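Local coordinates for monosaccharide ABC transporter substrate-binding protein, CUT2 family (Bradyrhizobium sp., PDB 4YHS) that probably captures a sugar or related small solute outside the cell membrane and delivers it to an ABC transporter of the CUT2 family, at residues Y49-A55 and D308-R312; K57-V63 and G88-N92; L175-A181 and A210-I216. All blocks are in the same frame, centred on the assembly; numbering follows the deposited sequence.

Interaction 1: residues Y49-A55 and D308-R312; sequences YVPLEKA and DQAVR
A polar contact of loop on helix, in which Asp308 and Arg312 grip the backbone and the tyrosine of the segment 49-55, joins the N-terminal part of the chain to helix 299-314. Asp308 lies at its middle. With CG anti to the backbone N (chi1 -173°), its carboxylate is carried out to the loop, where each oxygen has its own work. Asp308 OD1 accepts from Leu52 N at 2.9 Å, a nearly straight bond. Asp308 OD2 takes two donors: Tyr49 OH comes to its anti lone pair at 2.6 Å, the carboxylate standing almost perpendicular to the ring, and Arg312 NE, one turn further along the helix, meets it on the syn side at 2.8 Å in a salt bridge. This i to i+4 pairing gives the buried acid a counter-charge and would be expected to favour its ionised form. In the periplasmic-binding-protein fold, helix 299-314 packs against the sheet containing strand 60-65; here the loop from strand 43-49 runs over that helix. The guanidinium of Arg312 also sends NH2 to Val50 O at 2.9 Å, a weak, bent bond, while NH1 reaches Asp318 O. Leu52 lays CD2 over one guanidinium face, 3.5 Å from Arg312 CZ, a place suited to a branched apolar chain because a flat cation tolerates carbon above its plane. The other branch, CD1, meets Val311 CG1 at 3.7 Å. Val311 CG1 also receives the CB of Ala55, whose small side chain allows the loop to stay close to the helix.

Interaction 2: residues K57-V63 and G88-N92; sequences KPWKLCV and GVKMN
Four backbone hydrogen bonds join the segments 57-63 and 88-92 in parallel register, pairing Lys60 with Lys90, Leu61 with Met91 and Cys62 with Asn92. The shortest, Leu61 N to Lys90 O, is 2.8 Å. On the close-packed face, Leu61 CD1 touches Val89 CG2 at 4.0 Å, and Val63 CG2 meets Met91 CG, a selenomethionine here. Leu61 also packs on helix 299-314, whereas Met91 and Val63 reach helix 71-87, so apolar side chains suit this face. Val89 CG1 lies at the edge of the Trp59 ring, whose NE1 bonds Glu315.

The face bearing Lys60 and Lys90 is looser and wetter. Lys90 bends back at chi3 and chi4, which brings NZ within 2.6 Å of Pro58 O, in the carbonyl plane; its long chain thus serves the turn before the strand. Lys60 NZ and Lys90 NZ stay 5.7 Å apart, and a water accepts a weak bond from Lys60 NZ while donating to Lys90 O. A disulfide ties Cys62 to Cys112. Gly88, with positive phi, ends helix 71-87 in a Schellman motif, and strands 60-65 and 90-95 complete with that helix a beta-alpha-beta unit, as in a Rossmann-like lobe.

Interaction 3: residues L175-A181 and A210-I216; sequences LAKKHPA and AVKGSAI
The end of helix 164-178 packs on the type II beta turn, Val211 to Ser214, that leads out of helix 198-211, with Ala176 against Ser214. One backbone bond joins them, from Ala215 N to His179 O at 2.8 Å, with an angle of 152° at the hydrogen. Ala215 CB packs against the carbonyl oxygens of His179 and Pro180, 3.4 Å from Pro180 O, a close approach that suits a small methyl. Ile216 points CD1 at the helix, 3.6 Å from Leu175 CB and against the backbone of Ala176. With CG1 anti to the carbonyl carbon (chi1 -66°) and the chain then extended, this methyl gains its reach. Ala176 suits the spot because its single methyl admits both Ile216 and Ser214 CB, 3.9 Å from Ala176 CB. Gly213 takes the turn's positive phi, which favours glycine, and a water accepts from Ala181 N and donates a weak bond to Gly213 O. Ser214 OG accepts from Ile216 N at 3.2 Å, which makes an ST turn, and in addition donates to Val211 O at 2.7 Å. Replacing Ser214 with an alanine would probably leave Ile216 N without this acceptor and take from Val211 O the shorter of its two bonds from Ser214, making the turn less firmly held. His179 turns its ring to Tyr247, bonding its OH through NE2. His179 and Ala215 meet Val186, and Ile216 rests on Val188, beside strand 186-191; Ile216 opens strand 216-218, an outermost strand of the four-stranded parallel sheet, paired with 186-191.

Interactions 1 and 2 belong to one neighbourhood, their centres 12 Å apart: Ala55 and Val311 of the first pack on Val89 of the second, and Ala310 touches Leu61. Both therefore bear on the same helix 299-314 and the same mixed sheet. Interaction 3 lies on the far side of the chain's centre from interaction 2, about 47 Å between centres, beside the separate four-stranded parallel sheet. All three are partly buried, yet their chemistry differs. Charged side chains tie loop to helix in interaction 1; repeated backbone bonds join strands in interaction 2, with lysines outward; in interaction 3 short side chains and turn bonds bring two helix ends together.

Interaction 1: residues Y49-A55 and D308-R312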
loop_
_atom_site.group_PDB
_atom_site.type_symbol
_atom_site.label_atom_id
_atom_site.label_comp_id
_atom_site.label_asym_id
_atom_site.label_seq_id
_atom_site.Cartn_x
_atom_site.Cartn_y
_atom_site.Cartn_z
ATOM N N TYR A 49 9.861 6.114 12.723
ATOM C CA TYR A 49 8.925 5.364 13.538
ATOM C C TYR A 49 9.712 4.393 14.400
ATOM O O TYR A 49 10.493 3.594 13.881
ATOM C CB TYR A 49 7.893 4.589 12.710
ATOM C CG TYR A 49 6.818 4.046 13.612
ATOM C CD1 TYR A 49 6.979 2.836 14.270
ATOM C CD2 TYR A 49 5.680 4.770 13.864
ATOM C CE1 TYR A 49 6.016 2.368 15.148
ATOM C CE2 TYR A 49 4.706 4.311 14.732
ATOM C CZ TYR A 49 4.872 3.115 15.370
ATOM O OH TYR A 49 3.896 2.676 16.253
ATOM N N VAL A 50 9.523 4.506 15.710
ATOM C CA VAL A 50 10.149 3.622 16.683
ATOM C C VAL A 50 9.117 2.848 17.487
ATOM O O VAL A 50 8.355 3.442 18.249
ATOM C CB VAL A 50 11.043 4.430 17.649
ATOM C CG1 VAL A 50 11.757 3.500 18.586
ATOM C CG2 VAL A 50 12.041 5.259 16.859
ATOM N N PRO A 51 9.094 1.523 17.347
ATOM C CA PRO A 51 8.140 0.753 18.146
ATOM C C PRO A 51 8.676 0.465 19.541
ATOM O O PRO A 51 9.844 0.801 19.874
ATOM C CB PRO A 51 7.994 -0.530 17.334
ATOM C CG PRO A 51 9.377 -0.758 16.813
ATOM C CD PRO A 51 9.927 0.631 16.518
ATOM N N LEU A 52 7.816 -0.116 20.378
ATOM C CA LEU A 52 8.225 -0.603 21.687
ATOM C C LEU A 52 9.172 -1.781 21.554
ATOM O O LEU A 52 9.115 -2.519 20.565
ATOM C CB LEU A 52 7.011 -1.021 22.519
ATOM C CG LEU A 52 5.975 0.049 22.862
ATOM C CD1 LEU A 52 4.757 -0.593 23.522
ATOM C CD2 LEU A 52 6.558 1.147 23.755
ATOM N N GLU A 53 10.043 -1.954 22.553
ATOM C CA GLU A 53 10.889 -3.138 22.622
ATOM C C GLU A 53 10.090 -4.404 22.916
ATOM O O GLU A 53 10.308 -5.441 22.285
ATOM C CB GLU A 53 11.994 -2.941 23.685
ATOM C CG GLU A 53 13.123 -2.046 23.189
ATOM C CD GLU A 53 13.752 -2.569 21.900
ATOM O OE1 GLU A 53 14.460 -3.594 21.968
ATOM O OE2 GLU A 53 13.517 -1.975 20.818
ATOM N N LYS A 54 9.158 -4.306 23.861
ATOM C CA LYS A 54 8.323 -5.431 24.276
ATOM C C LYS A 54 6.992 -4.937 24.818
ATOM O O LYS A 54 6.914 -3.823 25.343
ATOM C CB LYS A 54 9.016 -6.259 25.370
ATOM C CG LYS A 54 9.952 -7.361 24.869
ATOM C CD LYS A 54 9.202 -8.476 24.160
ATOM C CE LYS A 54 10.127 -9.610 23.767
ATOM N NZ LYS A 54 9.365 -10.739 23.165
ATOM N N ALA A 55 5.957 -5.769 24.717
ATOM C CA ALA A 55 4.728 -5.548 25.469
ATOM C C ALA A 55 4.944 -5.958 26.915
ATOM O O ALA A 55 5.808 -6.783 27.208
ATOM C CB ALA A 55 3.582 -6.332 24.869
ATOM N N ASP A 308 1.993 -2.284 16.905
ATOM C CA ASP A 308 2.679 -1.431 17.880
ATOM C C ASP A 308 1.766 -0.351 18.454
ATOM O O ASP A 308 1.733 -0.118 19.668
ATOM C CB ASP A 308 3.906 -0.761 17.264
ATOM C CG ASP A 308 4.730 -0.002 18.303
ATOM O OD1 ASP A 308 5.152 -0.634 19.287
ATOM O OD2 ASP A 308 4.953 1.223 18.158
ATOM N N GLN A 309 1.014 0.301 17.578
ATOM C CA GLN A 309 0.039 1.277 18.005
ATOM C C GLN A 309 -0.968 0.684 19.026
ATOM O O GLN A 309 -1.258 1.295 20.066
ATOM C CB GLN A 309 -0.717 1.816 16.791
ATOM C CG GLN A 309 -0.000 2.909 15.977
ATOM C CD GLN A 309 -0.710 3.182 14.685
ATOM O OE1 GLN A 309 -1.334 2.283 14.120
ATOM N NE2 GLN A 309 -0.675 4.428 14.232
ATOM N N ALA A 310 -1.521 -0.484 18.711
ATOM C CA ALA A 310 -2.506 -1.112 19.585
ATOM C C ALA A 310 -1.918 -1.328 20.966
ATOM O O ALA A 310 -2.546 -1.016 21.972
ATOM C CB ALA A 310 -2.980 -2.427 19.024
ATOM N N VAL A 311 -0.706 -1.867 21.005
ATOM C CA VAL A 311 -0.054 -2.182 22.282
ATOM C C VAL A 311 0.189 -0.891 23.069
ATOM O O VAL A 311 -0.119 -0.810 24.260
ATOM C CB VAL A 311 1.256 -2.970 22.033
ATOM C CG1 VAL A 311 2.063 -3.146 23.332
ATOM C CG2 VAL A 311 0.912 -4.363 21.408
ATOM N N ARG A 312 0.676 0.141 22.395
ATOM C CA ARG A 312 0.966 1.411 23.081
ATOM C C ARG A 312 -0.310 1.990 23.721
ATOM O O ARG A 312 -0.287 2.454 24.869
ATOM C CB ARG A 312 1.588 2.429 22.113
ATOM C CG ARG A 312 3.038 2.152 21.739
ATOM C CD ARG A 312 3.531 3.052 20.572
ATOM N NE ARG A 312 4.972 2.905 20.393
ATOM C CZ ARG A 312 5.888 3.458 21.184
ATOM N NH1 ARG A 312 5.513 4.212 22.223
ATOM N NH2 ARG A 312 7.192 3.262 20.946
#

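Interaction 2: residues K57-V63 and G88-N92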
loop_
_atom_site.group_PDB
_atom_site.type_symbol
_atom_site.label_atom_id
_atom_site.label_comp_id
_atom_site.label_asym_id
_atom_site.label_seq_id
_atom_site.Cartn_x
_atom_site.Cartn_y
_atom_site.Cartn_z
ATOM N N LYS A 57 2.517 -7.310 28.685
ATOM C CA LYS A 57 1.691 -8.471 28.930
ATOM C C LYS A 57 1.248 -9.001 27.596
ATOM O O LYS A 57 1.366 -8.290 26.606
ATOM C CB LYS A 57 0.492 -8.138 29.819
ATOM C CG LYS A 57 -0.552 -7.204 29.232
ATOM C CD LYS A 57 -1.853 -7.291 30.068
ATOM C CE LYS A 57 -2.869 -8.275 29.451
ATOM N NZ LYS A 57 -4.182 -8.354 30.166
ATOM N N PRO A 58 0.755 -10.247 27.559
ATOM C CA PRO A 58 0.370 -10.843 26.277
ATOM C C PRO A 58 -1.010 -10.365 25.827
ATOM O O PRO A 58 -1.988 -11.132 25.797
ATOM C CB PRO A 58 0.395 -12.355 26.564
ATOM C CG PRO A 58 0.834 -12.510 28.003
ATOM C CD PRO A 58 0.618 -11.207 28.668
ATOM N N TRP A 59 -1.081 -9.091 25.451
ATOM C CA TRP A 59 -2.322 -8.519 24.946
ATOM C C TRP A 59 -2.924 -9.404 23.857
ATOM O O TRP A 59 -2.205 -9.986 23.053
ATOM C CB TRP A 59 -2.082 -7.114 24.394
ATOM C CG TRP A 59 -1.507 -6.168 25.407
ATOM C CD1 TRP A 59 -0.223 -5.705 25.475
ATOM C CD2 TRP A 59 -2.206 -5.585 26.500
ATOM N NE1 TRP A 59 -0.077 -4.863 26.548
ATOM C CE2 TRP A 59 -1.280 -4.780 27.205
ATOM C CE3 TRP A 59 -3.517 -5.678 26.963
ATOM C CZ2 TRP A 59 -1.634 -4.056 28.324
ATOM C CZ3 TRP A 59 -3.872 -4.955 28.085
ATOM C CH2 TRP A 59 -2.932 -4.155 28.756
ATOM N N LYS A 60 -4.244 -9.538 23.871
ATOM C CA LYS A 60 -4.963 -10.191 22.778
ATOM C C LYS A 60 -5.415 -9.197 21.713
ATOM O O LYS A 60 -6.140 -8.252 22.016
ATOM C CB LYS A 60 -6.189 -10.923 23.311
ATOM C CG LYS A 60 -5.878 -12.188 24.107
ATOM C CD LYS A 60 -7.158 -13.017 24.401
ATOM C CE LYS A 60 -7.909 -13.510 23.144
ATOM N NZ LYS A 60 -7.441 -14.842 22.645
ATOM N N LEU A 61 -5.002 -9.430 20.468
ATOM C CA LEU A 61 -5.325 -8.535 19.363
ATOM C C LEU A 61 -6.155 -9.277 18.344
ATOM O O LEU A 61 -5.694 -10.271 17.780
ATOM C CB LEU A 61 -4.068 -8.007 18.658
ATOM C CG LEU A 61 -3.015 -7.310 19.533
ATOM C CD1 LEU A 61 -1.874 -6.809 18.679
ATOM C CD2 LEU A 61 -3.625 -6.187 20.350
ATOM N N CYS A 62 -7.370 -8.802 18.111
ATOM C CA CYS A 62 -8.191 -9.346 17.026
ATOM C C CYS A 62 -7.818 -8.591 15.763
ATOM O O CYS A 62 -7.815 -7.351 15.769
ATOM C CB CYS A 62 -9.687 -9.218 17.332
ATOM S SG CYS A 62 -10.725 -9.587 15.907
ATOM N N VAL A 63 -7.476 -9.317 14.693
ATOM C CA VAL A 63 -7.096 -8.681 13.433
ATOM C C VAL A 63 -8.068 -9.168 12.360
ATOM O O VAL A 63 -8.165 -10.365 12.108
ATOM C CB VAL A 63 -5.635 -8.988 13.024
ATOM C CG1 VAL A 63 -5.247 -8.146 11.788
ATOM C CG2 VAL A 63 -4.706 -8.681 14.182
ATOM N N GLY A 88 5.652 -9.949 21.809
ATOM C CA GLY A 88 5.148 -10.898 22.798
ATOM C C GLY A 88 3.641 -10.879 23.009
ATOM O O GLY A 88 3.167 -11.141 24.124
ATOM N N VAL A 89 2.868 -10.603 21.961
ATOM C CA VAL A 89 1.418 -10.495 22.137
ATOM C C VAL A 89 0.750 -11.575 21.297
ATOM O O VAL A 89 1.407 -12.211 20.482
ATOM C CB VAL A 89 0.899 -9.072 21.781
ATOM C CG1 VAL A 89 1.476 -8.051 22.765
ATOM C CG2 VAL A 89 1.211 -8.699 20.328
ATOM N N LYS A 90 -0.540 -11.790 21.536
ATOM C CA LYS A 90 -1.311 -12.857 20.894
ATOM C C LYS A 90 -2.243 -12.307 19.854
ATOM O O LYS A 90 -3.195 -11.600 20.175
ATOM C CB LYS A 90 -2.155 -13.638 21.911
ATOM C CG LYS A 90 -1.409 -14.209 23.123
ATOM C CD LYS A 90 -2.359 -15.062 23.999
ATOM C CE LYS A 90 -2.254 -14.747 25.505
ATOM N NZ LYS A 90 -3.027 -13.529 25.937
HETATM N N MSE A 91 -1.970 -12.655 18.608
HETATM C CA MSE A 91 -2.793 -12.241 17.485
HETATM C C MSE A 91 -3.798 -13.339 17.170
HETATM O O MSE A 91 -3.463 -14.512 17.211
HETATM C CB MSE A 91 -1.921 -11.954 16.252
HETATM C CG MSE A 91 -2.705 -12.011 14.915
HETATM SE SE MSE A 91 -1.544 -12.013 13.404
HETATM C CE MSE A 91 -1.195 -13.934 13.454
ATOM N N ASN A 92 -5.032 -12.947 16.874
ATOM C CA ASN A 92 -6.052 -13.866 16.359
ATOM C C ASN A 92 -6.544 -13.206 15.078
ATOM O O ASN A 92 -7.233 -12.186 15.139
ATOM C CB ASN A 92 -7.172 -14.085 17.395
ATOM C CG ASN A 92 -8.506 -14.446 16.770
ATOM O OD1 ASN A 92 -8.595 -15.333 15.919
ATOM N ND2 ASN A 92 -9.563 -13.759 17.204
HETATM O O HOH W 1 -5.857 -12.916 20.506
#

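Interaction 3: residues L175-A181 and A210-I216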
loop_
_atom_site.group_PDB
_atom_site.type_symbol
_atom_site.label_atom_id
_atom_site.label_comp_id
_atom_site.label_asym_id
_atom_site.label_seq_id
_atom_site.Cartn_x
_atom_site.Cartn_y
_atom_site.Cartn_z
ATOM N N LEU A 175 9.878 10.358 -12.601
ATOM C CA LEU A 175 10.028 10.612 -14.031
ATOM C C LEU A 175 10.354 12.076 -14.310
ATOM O O LEU A 175 11.213 12.386 -15.124
ATOM C CB LEU A 175 8.768 10.205 -14.785
ATOM C CG LEU A 175 8.547 8.704 -14.900
ATOM C CD1 LEU A 175 7.243 8.459 -15.579
ATOM C CD2 LEU A 175 9.687 8.016 -15.680
ATOM N N ALA A 176 9.659 12.982 -13.631
ATOM C CA ALA A 176 9.878 14.401 -13.871
ATOM C C ALA A 176 11.338 14.827 -13.597
ATOM O O ALA A 176 11.858 15.695 -14.285
ATOM C CB ALA A 176 8.917 15.216 -13.023
ATOM N N LYS A 177 11.987 14.207 -12.605
ATOM C CA LYS A 177 13.380 14.520 -12.299
ATOM C C LYS A 177 14.299 14.097 -13.444
ATOM O O LYS A 177 15.273 14.786 -13.760
ATOM C CB LYS A 177 13.815 13.835 -10.994
ATOM C CG LYS A 177 13.355 14.516 -9.697
ATOM C CD LYS A 177 13.494 13.558 -8.534
ATOM C CE LYS A 177 13.475 14.262 -7.192
ATOM N NZ LYS A 177 12.137 14.219 -6.544
ATOM N N LYS A 178 13.987 12.962 -14.062
ATOM C CA LYS A 178 14.748 12.462 -15.210
ATOM C C LYS A 178 14.548 13.312 -16.467
ATOM O O LYS A 178 15.377 13.290 -17.381
ATOM C CB LYS A 178 14.363 10.999 -15.505
ATOM C CG LYS A 178 14.718 10.062 -14.365
ATOM C CD LYS A 178 14.012 8.695 -14.418
ATOM C CE LYS A 178 14.618 7.776 -15.448
ATOM N NZ LYS A 178 15.933 7.236 -15.004
ATOM N N HIS A 179 13.457 14.065 -16.510
ATOM C CA HIS A 179 13.108 14.837 -17.699
ATOM C C HIS A 179 12.623 16.248 -17.360
ATOM O O HIS A 179 11.471 16.610 -17.616
ATOM C CB HIS A 179 12.062 14.074 -18.498
ATOM C CG HIS A 179 12.526 12.711 -18.917
ATOM N ND1 HIS A 179 13.385 12.517 -19.979
ATOM C CD2 HIS A 179 12.269 11.484 -18.406
ATOM C CE1 HIS A 179 13.631 11.223 -20.105
ATOM N NE2 HIS A 179 12.970 10.577 -19.166
ATOM N N PRO A 180 13.530 17.062 -16.808
ATOM C CA PRO A 180 13.171 18.396 -16.333
ATOM C C PRO A 180 12.767 19.340 -17.451
ATOM O O PRO A 180 13.029 19.093 -18.641
ATOM C CB PRO A 180 14.458 18.886 -15.649
ATOM C CG PRO A 180 15.540 18.062 -16.217
ATOM C CD PRO A 180 14.942 16.741 -16.549
ATOM N N ALA A 181 12.137 20.435 -17.052
ATOM C CA ALA A 181 11.758 21.484 -17.979
ATOM C C ALA A 181 12.972 21.939 -18.776
ATOM O O ALA A 181 14.060 22.101 -18.223
ATOM C CB ALA A 181 11.141 22.638 -17.229
ATOM N N ALA A 210 2.396 15.813 -10.128
ATOM C CA ALA A 210 3.847 15.700 -9.973
ATOM C C ALA A 210 4.648 15.900 -11.266
ATOM O O ALA A 210 5.785 16.366 -11.196
ATOM C CB ALA A 210 4.212 14.331 -9.326
ATOM N N VAL A 211 4.064 15.617 -12.437
ATOM C CA VAL A 211 4.790 15.769 -13.706
ATOM C C VAL A 211 4.591 17.141 -14.336
ATOM O O VAL A 211 5.246 17.491 -15.312
ATOM C CB VAL A 211 4.386 14.694 -14.746
ATOM C CG1 VAL A 211 4.703 13.297 -14.200
ATOM C CG2 VAL A 211 2.923 14.829 -15.159
ATOM N N LYS A 212 3.698 17.925 -13.758
ATOM C CA LYS A 212 3.414 19.256 -14.266
ATOM C C LYS A 212 4.685 20.092 -14.231
ATOM O O LYS A 212 5.448 20.036 -13.266
ATOM C CB LYS A 212 2.300 19.886 -13.431
ATOM C CG LYS A 212 1.636 21.105 -14.035
ATOM C CD LYS A 212 0.184 21.338 -13.500
ATOM C CE LYS A 212 -0.218 20.553 -12.219
ATOM N NZ LYS A 212 0.596 20.815 -10.981
ATOM N N GLY A 213 4.929 20.833 -15.310
ATOM C CA GLY A 213 6.081 21.710 -15.388
ATOM C C GLY A 213 7.382 21.018 -15.761
ATOM O O GLY A 213 8.452 21.600 -15.594
ATOM N N SER A 214 7.302 19.783 -16.256
ATOM C CA SER A 214 8.494 19.058 -16.703
ATOM C C SER A 214 8.403 18.823 -18.201
ATOM O O SER A 214 7.410 19.221 -18.819
ATOM C CB SER A 214 8.636 17.727 -15.964
ATOM O OG SER A 214 7.667 16.795 -16.403
ATOM N N ALA A 215 9.416 18.174 -18.785
ATOM C CA ALA A 215 9.378 17.851 -20.222
ATOM C C ALA A 215 8.511 16.610 -20.540
ATOM O O ALA A 215 8.385 16.202 -21.706
ATOM C CB ALA A 215 10.808 17.666 -20.755
ATOM N N ILE A 216 7.876 16.046 -19.513
ATOM C CA ILE A 216 6.961 14.931 -19.693
ATOM C C ILE A 216 5.657 15.394 -20.316
ATOM O O ILE A 216 5.030 16.355 -19.849
ATOM C CB ILE A 216 6.633 14.230 -18.349
ATOM C CG1 ILE A 216 7.886 13.561 -17.760
ATOM C CG2 ILE A 216 5.522 13.214 -18.534
ATOM C CD1 ILE A 216 7.777 13.340 -16.284
HETATM O O HOH W 2 11.343 20.524 -14.241
#